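Local coordinates for putative exported protein (Bordetella pertussis Tohama I, PDB 2PFY) that binds pyroglutamic acid in the periplasm, probably as the extracytoplasmic solute receptor of a tripartite ATP-independent periplasmic (TRAP) transport system, at residues A[5-10]-A[45-51]; A[73-77]-A[102-107]; A[94-99]-A[295-299]; A[168-172]-A[194-198]. One frame throughout, in Å; residues are numbered along the deposited sequence.

In the fold
From the N terminus, interaction 1 closes first: the end of strand 2-7 meets the loop that follows strand 35-40, beside the pyroglutamic acid. Interaction 2 opens after it and folds the loop beyond strand 62-66 onto helix 89-108. That helix also serves interaction 3, in which 94-99 receives the C-terminal helix 290-300 across nearly 200 residues. Interactions 2 and 3 cross along the chain and touch in space, Leu102 and Leu76 both packing on Leu295. Nested inside the long loop closed by interaction 3 is interaction 4, about 35 Å away between centres, which joins helix 168-173 to the approach to strand 198-201 on the opposite side of the chain's centre.

Interaction 1. Residues A[5-10]-A[45-51]. With PCA (pyroglutamic acid), chain E.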
# COMPACT_ATOMS: atom_id res chain seq x y z
N THR A 5 -17.80 -6.19 -10.85
CA THR A 5 -17.76 -5.45 -9.60
C THR A 5 -16.32 -5.42 -9.11
O THR A 5 -15.60 -6.42 -9.16
CB THR A 5 -18.66 -6.11 -8.51
OG1 THR A 5 -20.02 -6.10 -8.99
CG2 THR A 5 -18.59 -5.30 -7.17
N MSE A 6 -15.90 -4.24 -8.66
CA MSE A 6 -14.57 -4.07 -8.16
C MSE A 6 -14.62 -3.68 -6.68
O MSE A 6 -15.47 -2.89 -6.25
CB MSE A 6 -13.86 -2.97 -8.96
CG MSE A 6 -12.43 -2.67 -8.50
SE MSE A 6 -11.54 -1.46 -9.80
CE MSE A 6 -11.52 -2.41 -11.39
N THR A 7 -13.67 -4.21 -5.91
CA THR A 7 -13.49 -3.74 -4.54
C THR A 7 -12.29 -2.80 -4.53
O THR A 7 -11.27 -3.05 -5.20
CB THR A 7 -13.31 -4.91 -3.52
OG1 THR A 7 -13.12 -4.39 -2.19
CG2 THR A 7 -12.07 -5.79 -3.90
N ALA A 8 -12.39 -1.71 -3.78
CA ALA A 8 -11.27 -0.82 -3.49
C ALA A 8 -11.18 -0.65 -1.99
O ALA A 8 -12.20 -0.59 -1.27
CB ALA A 8 -11.45 0.54 -4.16
N GLU A 9 -9.94 -0.59 -1.51
CA GLU A 9 -9.63 -0.63 -0.08
C GLU A 9 -10.03 0.63 0.72
O GLU A 9 -10.56 0.57 1.84
CB GLU A 9 -8.12 -0.80 -0.01
CG GLU A 9 -7.65 -1.75 0.97
CD GLU A 9 -6.15 -1.78 1.00
OE1 GLU A 9 -5.58 -2.87 0.93
OE2 GLU A 9 -5.55 -0.70 1.12
N GLN A 10 -9.77 1.79 0.13
CA GLN A 10 -9.80 3.06 0.84
C GLN A 10 -11.06 3.86 0.50
O GLN A 10 -11.71 3.61 -0.54
CB GLN A 10 -8.53 3.81 0.47
CG GLN A 10 -7.22 3.03 0.79
CD GLN A 10 -7.10 2.72 2.28
OE1 GLN A 10 -7.53 3.53 3.12
NE2 GLN A 10 -6.55 1.55 2.62
N LEU A 45 -16.94 -4.22 0.75
CA LEU A 45 -17.24 -5.50 0.12
C LEU A 45 -16.27 -6.57 0.65
O LEU A 45 -16.67 -7.61 1.14
CB LEU A 45 -17.10 -5.34 -1.41
CG LEU A 45 -17.70 -6.29 -2.41
CD1 LEU A 45 -19.08 -6.73 -1.92
CD2 LEU A 45 -17.78 -5.57 -3.78
N LEU A 46 -14.99 -6.31 0.52
CA LEU A 46 -13.92 -7.17 1.02
C LEU A 46 -12.92 -6.32 1.78
O LEU A 46 -12.54 -5.27 1.32
CB LEU A 46 -13.16 -7.81 -0.17
CG LEU A 46 -13.95 -8.86 -0.97
CD1 LEU A 46 -13.39 -9.08 -2.35
CD2 LEU A 46 -13.95 -10.18 -0.21
N LYS A 47 -12.44 -6.83 2.92
CA LYS A 47 -11.38 -6.18 3.69
C LYS A 47 -10.03 -6.57 3.09
O LYS A 47 -9.92 -7.59 2.39
CB LYS A 47 -11.47 -6.63 5.15
CG LYS A 47 -12.79 -6.16 5.80
CD LYS A 47 -12.92 -6.63 7.22
CE LYS A 47 -14.20 -6.00 7.87
NZ LYS A 47 -15.44 -6.59 7.30
N ARG A 48 -9.00 -5.79 3.39
CA ARG A 48 -7.67 -6.01 2.83
C ARG A 48 -7.21 -7.48 2.80
O ARG A 48 -6.76 -7.92 1.77
CB ARG A 48 -6.64 -5.14 3.56
CG ARG A 48 -5.20 -5.36 3.15
CD ARG A 48 -4.26 -4.38 3.90
NE ARG A 48 -4.36 -3.01 3.37
CZ ARG A 48 -4.00 -1.93 4.06
NH1 ARG A 48 -3.53 -2.05 5.30
NH2 ARG A 48 -4.11 -0.71 3.52
N PRO A 49 -7.27 -8.20 3.96
CA PRO A 49 -6.83 -9.59 3.96
C PRO A 49 -7.72 -10.53 3.13
O PRO A 49 -7.33 -11.67 2.90
CB PRO A 49 -6.94 -10.01 5.44
CG PRO A 49 -7.11 -8.78 6.20
CD PRO A 49 -7.73 -7.77 5.30
N GLU A 50 -8.92 -10.07 2.73
CA GLU A 50 -9.90 -10.90 1.95
C GLU A 50 -9.86 -10.67 0.44
O GLU A 50 -10.49 -11.44 -0.33
CB GLU A 50 -11.35 -10.61 2.40
CG GLU A 50 -11.61 -10.85 3.91
CD GLU A 50 -12.94 -10.29 4.38
OE1 GLU A 50 -13.49 -9.34 3.78
OE2 GLU A 50 -13.43 -10.78 5.41
N VAL A 51 -9.22 -9.58 0.01
CA VAL A 51 -9.27 -9.21 -1.40
C VAL A 51 -8.76 -10.31 -2.34
O VAL A 51 -9.43 -10.64 -3.29
CB VAL A 51 -8.55 -7.88 -1.67
CG1 VAL A 51 -8.51 -7.60 -3.24
CG2 VAL A 51 -9.29 -6.72 -0.93
N PCA E . -1.98 3.74 4.10
CA PCA E . -2.35 2.31 4.21
CB PCA E . -1.17 1.45 3.83
CG PCA E . -0.03 2.40 3.57
CD PCA E . -0.61 3.77 3.73
OE PCA E . 0.00 4.81 3.51
C PCA E . -2.81 1.98 5.61
O PCA E . -3.40 0.94 5.92
OXT PCA E . -2.59 2.80 6.49
O HOH W 1 -14.85 -2.88 -0.95
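A two-pronged salt bridge dominates this contact. Arg48 NE donates to Glu9 OE1 (2.7 Å) and Arg48 NH2 to Glu9 OE2 (2.8 Å), both nearly straight, so that carboxylate and guanidinium meet edge to edge. The adjacent NH1/NH2 edge faces the ligand, NH2 serving both partners: NH1 and NH2 of Arg48 both donate to carboxylate atom O of pyroglutamic acid, at 3.1 and 3.0 Å. Gln10 NE2 adds a bond to Glu9 OE2 (2.9 Å), and Leu66 N and Tyr145 O take up further hydrogen-bonding capacity of Glu9 and Arg48. Thr165, Arg143, Thr182, Ser183 and Thr186 complete the polar shell of the ligand.

Away from the pocket, a water joins Thr7 OG1 (2.6 Å) to Leu45 N (3.0 Å), bridging strand 2-7 and the loop where no direct hydrogen bond links them. Beyond it the contact turns apolar. Thr7 points toward the loop and sets its CG2 against Leu46 CD1 (3.9 Å) and Val51 CG1 (4.0 Å), while Thr5 CG2 meets Leu45 CD2 at 3.5 Å. Arg48, extended through chi1 and chi2 (both t), carries its charge from this loop into the cleft of the periplasmic binding protein fold. Glu9 thus balances and probably helps orient the arginine, leaving the adjacent NH1/NH2 edge to receive the ligand carboxylate.

Interaction 2. Residues A[73-77]-A[102-107]; sequences EDPLF and LLAQRL
The start of a 3-10 segment, 75-77, sits against residues 102-107 of helix 89-108, Phe77 CA 6.9 Å from Leu103 CA and Asp74 CA 8.6 Å from Arg106 CA. Asp74 (chi1 t) opens it as an Asx turn, OD1 accepting from Leu76 N at 3.2 Å, while Asp74 OD2 salt-bridges Arg106 NH1 at 2.8 Å. With Arg106 at m, m, t for chi1 to chi3, Leu76 (m, t) fills the hollow between Leu102, Leu103 and the guanidinium, CD1 over one face of the latter, 3.4 Å from Arg106 CZ and 4.2 Å from Leu102 CB. Phe77 (chi1 m) is a flat wedge among Leu103, Arg106 and Leu107. Leu103 CD2 makes a CH-pi contact 3.8 Å from the Phe77 ring centroid, 4° off the normal; Arg106 CB is 3.8 Å from Phe77 CE2 and Leu107 CG 3.8 Å from Phe77 CZ, both at the ring edge. Arg106 also salt-bridges Asp291 of helix 290-300, and Phe77 and Leu107 reach Phe210 of strand 208-214, placing the turn between helices and central sheet.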
# COMPACT_ATOMS: atom_id res chain seq x y z
N GLU A 73 2.05 -14.88 2.64
CA GLU A 73 1.99 -16.00 1.69
C GLU A 73 3.17 -16.08 0.72
O GLU A 73 3.59 -17.18 0.34
CB GLU A 73 0.66 -15.95 0.93
CG GLU A 73 -0.56 -16.33 1.78
CD GLU A 73 -0.94 -15.28 2.83
OE1 GLU A 73 -0.81 -14.05 2.55
OE2 GLU A 73 -1.37 -15.68 3.94
N ASP A 74 3.71 -14.94 0.30
CA ASP A 74 4.80 -14.94 -0.66
C ASP A 74 5.64 -13.69 -0.45
O ASP A 74 5.16 -12.59 -0.70
CB ASP A 74 4.26 -15.04 -2.09
CG ASP A 74 5.37 -15.07 -3.14
OD1 ASP A 74 6.50 -14.65 -2.84
OD2 ASP A 74 5.11 -15.52 -4.29
N PRO A 75 6.91 -13.86 -0.03
CA PRO A 75 7.77 -12.75 0.42
C PRO A 75 8.05 -11.68 -0.61
O PRO A 75 8.31 -10.54 -0.25
CB PRO A 75 9.10 -13.46 0.78
CG PRO A 75 8.75 -14.89 0.98
CD PRO A 75 7.62 -15.16 0.05
N LEU A 76 8.01 -12.02 -1.89
CA LEU A 76 8.28 -11.04 -2.93
C LEU A 76 7.25 -9.88 -2.87
O LEU A 76 7.51 -8.80 -3.41
CB LEU A 76 8.24 -11.67 -4.33
CG LEU A 76 9.20 -12.86 -4.59
CD1 LEU A 76 9.04 -13.45 -6.02
CD2 LEU A 76 10.65 -12.47 -4.32
N PHE A 77 6.10 -10.14 -2.24
CA PHE A 77 5.00 -9.14 -2.20
C PHE A 77 5.19 -8.08 -1.09
O PHE A 77 4.41 -7.11 -1.00
CB PHE A 77 3.63 -9.85 -2.09
CG PHE A 77 3.18 -10.53 -3.38
CD1 PHE A 77 2.31 -9.89 -4.24
CD2 PHE A 77 3.64 -11.81 -3.73
CE1 PHE A 77 1.88 -10.49 -5.44
CE2 PHE A 77 3.22 -12.42 -4.94
CZ PHE A 77 2.34 -11.76 -5.78
N LEU A 102 7.95 -10.22 -11.53
CA LEU A 102 7.90 -11.34 -10.59
C LEU A 102 6.54 -11.54 -9.93
O LEU A 102 6.04 -12.67 -9.80
CB LEU A 102 8.99 -11.19 -9.52
CG LEU A 102 10.41 -11.45 -10.02
CD1 LEU A 102 11.43 -10.98 -8.97
CD2 LEU A 102 10.60 -12.93 -10.36
N LEU A 103 5.92 -10.43 -9.51
CA LEU A 103 4.57 -10.49 -8.95
C LEU A 103 3.53 -10.96 -9.97
O LEU A 103 2.62 -11.68 -9.63
CB LEU A 103 4.15 -9.10 -8.42
CG LEU A 103 5.04 -8.41 -7.36
CD1 LEU A 103 4.27 -7.30 -6.64
CD2 LEU A 103 5.60 -9.37 -6.31
N ALA A 104 3.68 -10.52 -11.21
CA ALA A 104 2.73 -10.82 -12.26
C ALA A 104 2.78 -12.32 -12.57
O ALA A 104 1.75 -12.98 -12.81
CB ALA A 104 3.04 -9.96 -13.52
N GLN A 105 4.00 -12.87 -12.50
CA GLN A 105 4.18 -14.29 -12.69
C GLN A 105 3.65 -15.09 -11.53
O GLN A 105 2.92 -16.06 -11.75
CB GLN A 105 5.64 -14.61 -13.03
CG GLN A 105 5.98 -14.22 -14.49
CD GLN A 105 4.81 -14.47 -15.50
OE1 GLN A 105 4.33 -15.61 -15.66
NE2 GLN A 105 4.37 -13.40 -16.17
N ARG A 106 3.95 -14.67 -10.30
CA ARG A 106 3.43 -15.36 -9.11
C ARG A 106 1.90 -15.31 -9.06
O ARG A 106 1.26 -16.28 -8.63
CB ARG A 106 4.03 -14.83 -7.79
CG ARG A 106 5.56 -15.04 -7.62
CD ARG A 106 5.94 -16.50 -7.24
NE ARG A 106 7.40 -16.70 -7.22
CZ ARG A 106 8.17 -16.70 -6.13
NH1 ARG A 106 7.66 -16.51 -4.92
NH2 ARG A 106 9.47 -16.88 -6.25
N LEU A 107 1.32 -14.19 -9.49
CA LEU A 107 -0.14 -14.08 -9.51
C LEU A 107 -0.79 -14.93 -10.62
O LEU A 107 -1.84 -15.53 -10.41
CB LEU A 107 -0.57 -12.62 -9.66
CG LEU A 107 -0.34 -11.70 -8.44
CD1 LEU A 107 -0.58 -10.29 -8.90
CD2 LEU A 107 -1.21 -12.05 -7.22

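Interaction 3. Residues A[94-99]-A[295-299]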
# COMPACT_ATOMS: atom_id res chain seq x y z
N LYS A 94 12.24 2.23 -9.19
CA LYS A 94 13.22 1.28 -9.67
C LYS A 94 12.96 -0.06 -9.03
O LYS A 94 12.94 -1.09 -9.71
CB LYS A 94 14.64 1.77 -9.34
CG LYS A 94 15.78 0.88 -9.91
CD LYS A 94 17.13 1.62 -9.81
CE LYS A 94 18.28 0.80 -10.45
NZ LYS A 94 17.77 -0.22 -11.45
N LEU A 95 12.70 -0.06 -7.72
CA LEU A 95 12.32 -1.28 -7.03
C LEU A 95 11.06 -1.91 -7.65
O LEU A 95 10.99 -3.13 -7.83
CB LEU A 95 12.17 -1.04 -5.51
CG LEU A 95 11.80 -2.24 -4.61
CD1 LEU A 95 12.84 -3.42 -4.73
CD2 LEU A 95 11.61 -1.85 -3.15
N TRP A 96 10.06 -1.08 -7.97
CA TRP A 96 8.79 -1.54 -8.53
C TRP A 96 9.01 -2.20 -9.91
O TRP A 96 8.47 -3.26 -10.21
CB TRP A 96 7.76 -0.40 -8.59
CG TRP A 96 6.49 -0.79 -9.35
CD1 TRP A 96 6.07 -0.30 -10.56
CD2 TRP A 96 5.51 -1.77 -8.97
NE1 TRP A 96 4.90 -0.89 -10.94
CE2 TRP A 96 4.53 -1.80 -9.99
CE3 TRP A 96 5.35 -2.61 -7.84
CZ2 TRP A 96 3.41 -2.65 -9.94
CZ3 TRP A 96 4.25 -3.45 -7.79
CH2 TRP A 96 3.28 -3.46 -8.84
N LYS A 97 9.81 -1.54 -10.73
CA LYS A 97 10.15 -2.05 -12.06
C LYS A 97 10.79 -3.46 -11.98
O LYS A 97 10.48 -4.34 -12.78
CB LYS A 97 11.06 -1.04 -12.75
CG LYS A 97 10.50 -0.45 -14.06
CD LYS A 97 11.67 0.13 -14.93
CE LYS A 97 11.89 -0.69 -16.23
NZ LYS A 97 13.34 -0.99 -16.47
N ALA A 98 11.65 -3.69 -10.97
CA ALA A 98 12.23 -5.02 -10.66
C ALA A 98 11.25 -6.01 -10.01
O ALA A 98 11.41 -7.23 -10.15
CB ALA A 98 13.45 -4.86 -9.73
N THR A 99 10.28 -5.49 -9.26
CA THR A 99 9.34 -6.33 -8.50
C THR A 99 8.18 -6.81 -9.36
O THR A 99 7.79 -8.01 -9.32
CB THR A 99 8.80 -5.57 -7.27
OG1 THR A 99 9.89 -5.16 -6.44
CG2 THR A 99 7.87 -6.42 -6.45
N LEU A 295 15.66 -10.26 -7.82
CA LEU A 295 14.91 -9.00 -7.65
C LEU A 295 15.86 -7.92 -7.09
O LEU A 295 16.01 -6.85 -7.68
CB LEU A 295 13.67 -9.21 -6.77
CG LEU A 295 12.61 -8.11 -6.56
CD1 LEU A 295 11.46 -8.64 -5.71
CD2 LEU A 295 13.20 -6.86 -5.92
N LEU A 296 16.49 -8.23 -5.96
CA LEU A 296 17.45 -7.32 -5.34
C LEU A 296 18.62 -6.94 -6.26
O LEU A 296 18.98 -5.76 -6.34
CB LEU A 296 17.95 -7.92 -4.03
CG LEU A 296 17.58 -7.33 -2.66
CD1 LEU A 296 16.20 -6.63 -2.62
CD2 LEU A 296 17.73 -8.37 -1.56
N ASP A 297 19.19 -7.92 -6.96
CA ASP A 297 20.19 -7.65 -8.01
C ASP A 297 19.68 -6.68 -9.07
O ASP A 297 20.36 -5.70 -9.40
CB ASP A 297 20.67 -8.95 -8.69
CG ASP A 297 21.42 -9.88 -7.74
OD1 ASP A 297 21.98 -9.39 -6.73
OD2 ASP A 297 21.43 -11.12 -8.01
N ALA A 298 18.49 -6.95 -9.60
CA ALA A 298 17.85 -6.07 -10.58
C ALA A 298 17.66 -4.64 -10.05
O ALA A 298 17.93 -3.67 -10.77
CB ALA A 298 16.52 -6.65 -11.05
N TYR A 299 17.20 -4.53 -8.80
CA TYR A 299 17.02 -3.22 -8.15
C TYR A 299 18.35 -2.49 -7.99
O TYR A 299 18.50 -1.34 -8.42
CB TYR A 299 16.36 -3.38 -6.77
CG TYR A 299 16.35 -2.11 -5.92
CD1 TYR A 299 15.83 -0.91 -6.42
CD2 TYR A 299 16.86 -2.12 -4.62
CE1 TYR A 299 15.81 0.26 -5.63
CE2 TYR A 299 16.84 -0.96 -3.82
CZ TYR A 299 16.32 0.22 -4.33
OH TYR A 299 16.31 1.35 -3.55
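Leu295 opens the contact from the C-terminal helix. Extended (t, t), it brings CD2 to 3.7 Å from Leu95 CD1, 3.8 Å from Thr99 OG1 and 4.3 Å from Ala98 CB, while its carbonyl O lies 3.8 Å from Ala98 CB. One turn on, Ala298 faces Ala98 methyl to methyl, the two CB atoms 3.8 Å apart; with so little bulk between them, the segment axes approach to 8.6 Å at 140° between their N-to-C directions, roughly antiparallel. Tyr299 comes next and buries the largest area of any residue here. Its CD1 sits 3.5 Å from Leu95 N and 3.8 Å from Leu95 CB, which makes an off-centre CH-pi contact 4.2 Å from the ring centroid; Leu95 CD1 lies over the ring face. The hydroxyl is used elsewhere, on the carbonyl of Leu85. At the margin, Lys94 starts beside the ring, its CG 3.9 Å from Tyr299 CD1, then runs past the Tyr299 carbonyl, CE 3.0 Å from Tyr299 O.

Thr99 OG1 donates to Leu95 O (2.7 Å) within its own helix, and no hydrogen bond crosses between the segments. The C-terminal helix is therefore held on helix 89-108 here by apolar and CH-pi contacts, with the lysine chain covering one border.

Interaction 4. Residues A[168-172]-A[194-198]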
# COMPACT_ATOMS: atom_id res chain seq x y z
N VAL A 168 -9.13 2.60 11.98
CA VAL A 168 -8.07 3.34 12.69
C VAL A 168 -8.64 4.37 13.68
O VAL A 168 -8.25 4.34 14.85
CB VAL A 168 -7.04 3.96 11.74
CG1 VAL A 168 -6.15 5.07 12.44
CG2 VAL A 168 -6.19 2.89 11.11
N PRO A 169 -9.56 5.26 13.23
CA PRO A 169 -10.12 6.23 14.21
C PRO A 169 -10.78 5.56 15.43
O PRO A 169 -10.53 5.97 16.56
CB PRO A 169 -11.13 7.05 13.40
CG PRO A 169 -10.63 6.91 11.91
CD PRO A 169 -10.13 5.46 11.88
N GLN A 170 -11.59 4.54 15.21
CA GLN A 170 -12.16 3.73 16.30
C GLN A 170 -11.11 3.21 17.25
O GLN A 170 -11.26 3.32 18.49
CB GLN A 170 -12.85 2.49 15.72
CG GLN A 170 -14.29 2.68 15.35
CD GLN A 170 -15.20 2.56 16.54
OE1 GLN A 170 -14.84 1.95 17.55
NE2 GLN A 170 -16.39 3.15 16.43
N ALA A 171 -10.07 2.60 16.67
CA ALA A 171 -9.01 1.96 17.44
C ALA A 171 -8.28 2.97 18.36
O ALA A 171 -7.99 2.65 19.51
CB ALA A 171 -8.02 1.22 16.53
N PHE A 172 -8.00 4.17 17.85
CA PHE A 172 -7.48 5.25 18.70
C PHE A 172 -8.43 5.71 19.79
O PHE A 172 -8.00 6.01 20.91
CB PHE A 172 -7.07 6.48 17.89
CG PHE A 172 -5.68 6.40 17.38
CD1 PHE A 172 -5.43 5.94 16.08
CD2 PHE A 172 -4.61 6.76 18.19
CE1 PHE A 172 -4.11 5.86 15.60
CE2 PHE A 172 -3.31 6.67 17.73
CZ PHE A 172 -3.05 6.23 16.43
N ASP A 194 -7.40 14.69 14.52
CA ASP A 194 -8.40 14.56 15.60
C ASP A 194 -7.98 13.57 16.69
O ASP A 194 -8.55 13.57 17.78
CB ASP A 194 -9.77 14.14 15.05
CG ASP A 194 -10.46 15.24 14.27
OD1 ASP A 194 -10.15 16.42 14.47
OD2 ASP A 194 -11.35 14.93 13.47
N TYR A 195 -6.98 12.73 16.40
CA TYR A 195 -6.64 11.68 17.34
C TYR A 195 -5.16 11.47 17.65
O TYR A 195 -4.83 10.78 18.63
CB TYR A 195 -7.38 10.36 16.97
CG TYR A 195 -7.14 9.82 15.58
CD1 TYR A 195 -5.96 9.15 15.26
CD2 TYR A 195 -8.11 9.99 14.55
CE1 TYR A 195 -5.73 8.63 13.97
CE2 TYR A 195 -7.89 9.44 13.26
CZ TYR A 195 -6.71 8.77 12.99
OH TYR A 195 -6.45 8.27 11.72
N VAL A 196 -4.28 12.06 16.84
CA VAL A 196 -2.85 12.08 17.14
C VAL A 196 -2.34 13.51 17.03
O VAL A 196 -3.03 14.36 16.48
CB VAL A 196 -1.99 11.18 16.21
CG1 VAL A 196 -1.84 9.80 16.82
CG2 VAL A 196 -2.54 11.16 14.73
N LYS A 197 -1.14 13.77 17.56
CA LYS A 197 -0.60 15.13 17.59
C LYS A 197 0.70 15.37 16.84
O LYS A 197 0.95 16.49 16.38
CB LYS A 197 -0.43 15.62 19.04
CG LYS A 197 -1.63 16.39 19.55
CD LYS A 197 -2.87 15.48 19.70
CE LYS A 197 -4.15 16.19 19.19
NZ LYS A 197 -5.29 15.25 18.91
N TYR A 198 1.55 14.36 16.77
CA TYR A 198 2.88 14.51 16.14
C TYR A 198 2.99 13.62 14.92
O TYR A 198 2.62 12.47 14.98
CB TYR A 198 3.99 14.11 17.13
CG TYR A 198 3.98 15.02 18.33
CD1 TYR A 198 4.75 16.18 18.35
CD2 TYR A 198 3.15 14.76 19.41
CE1 TYR A 198 4.71 17.05 19.45
CE2 TYR A 198 3.11 15.63 20.52
CZ TYR A 198 3.88 16.76 20.53
OH TYR A 198 3.83 17.61 21.65
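Tyr195 takes the p rotamer (chi1 57°), which swings its ring from the loop across the side of helix 168-173. Phe172, with chi1 m at -86° and chi2 96°, turns its own ring to meet it in an offset stack, centroids 4.7 Å apart and planes inclined by 29°, with Phe172 CD1 3.4 Å from Tyr195 CD1. Pro169, one turn earlier, presents CG to Tyr195 CE2 at 4.0 Å and its CA over a face of the same ring. Both partners belong to the lobe built around the sheet of strands 180-182, 124-127, 198-201 and 261-264, one of the two lobes that enclose the ligand in this periplasmic binding protein fold. Val168 (chi1 t) sets CG1 3.3 Å from Tyr195 OH, which is hydrogen-bonded to Ser190 OG; the Val168 side chain lies about 6 Å from the pyroglutamic acid. Val196, with an off-rotamer chi1 of -91°, extends CG1 to 3.6 Å from Phe172 CE2, and Met180 touches Val168, Phe172 and Tyr195.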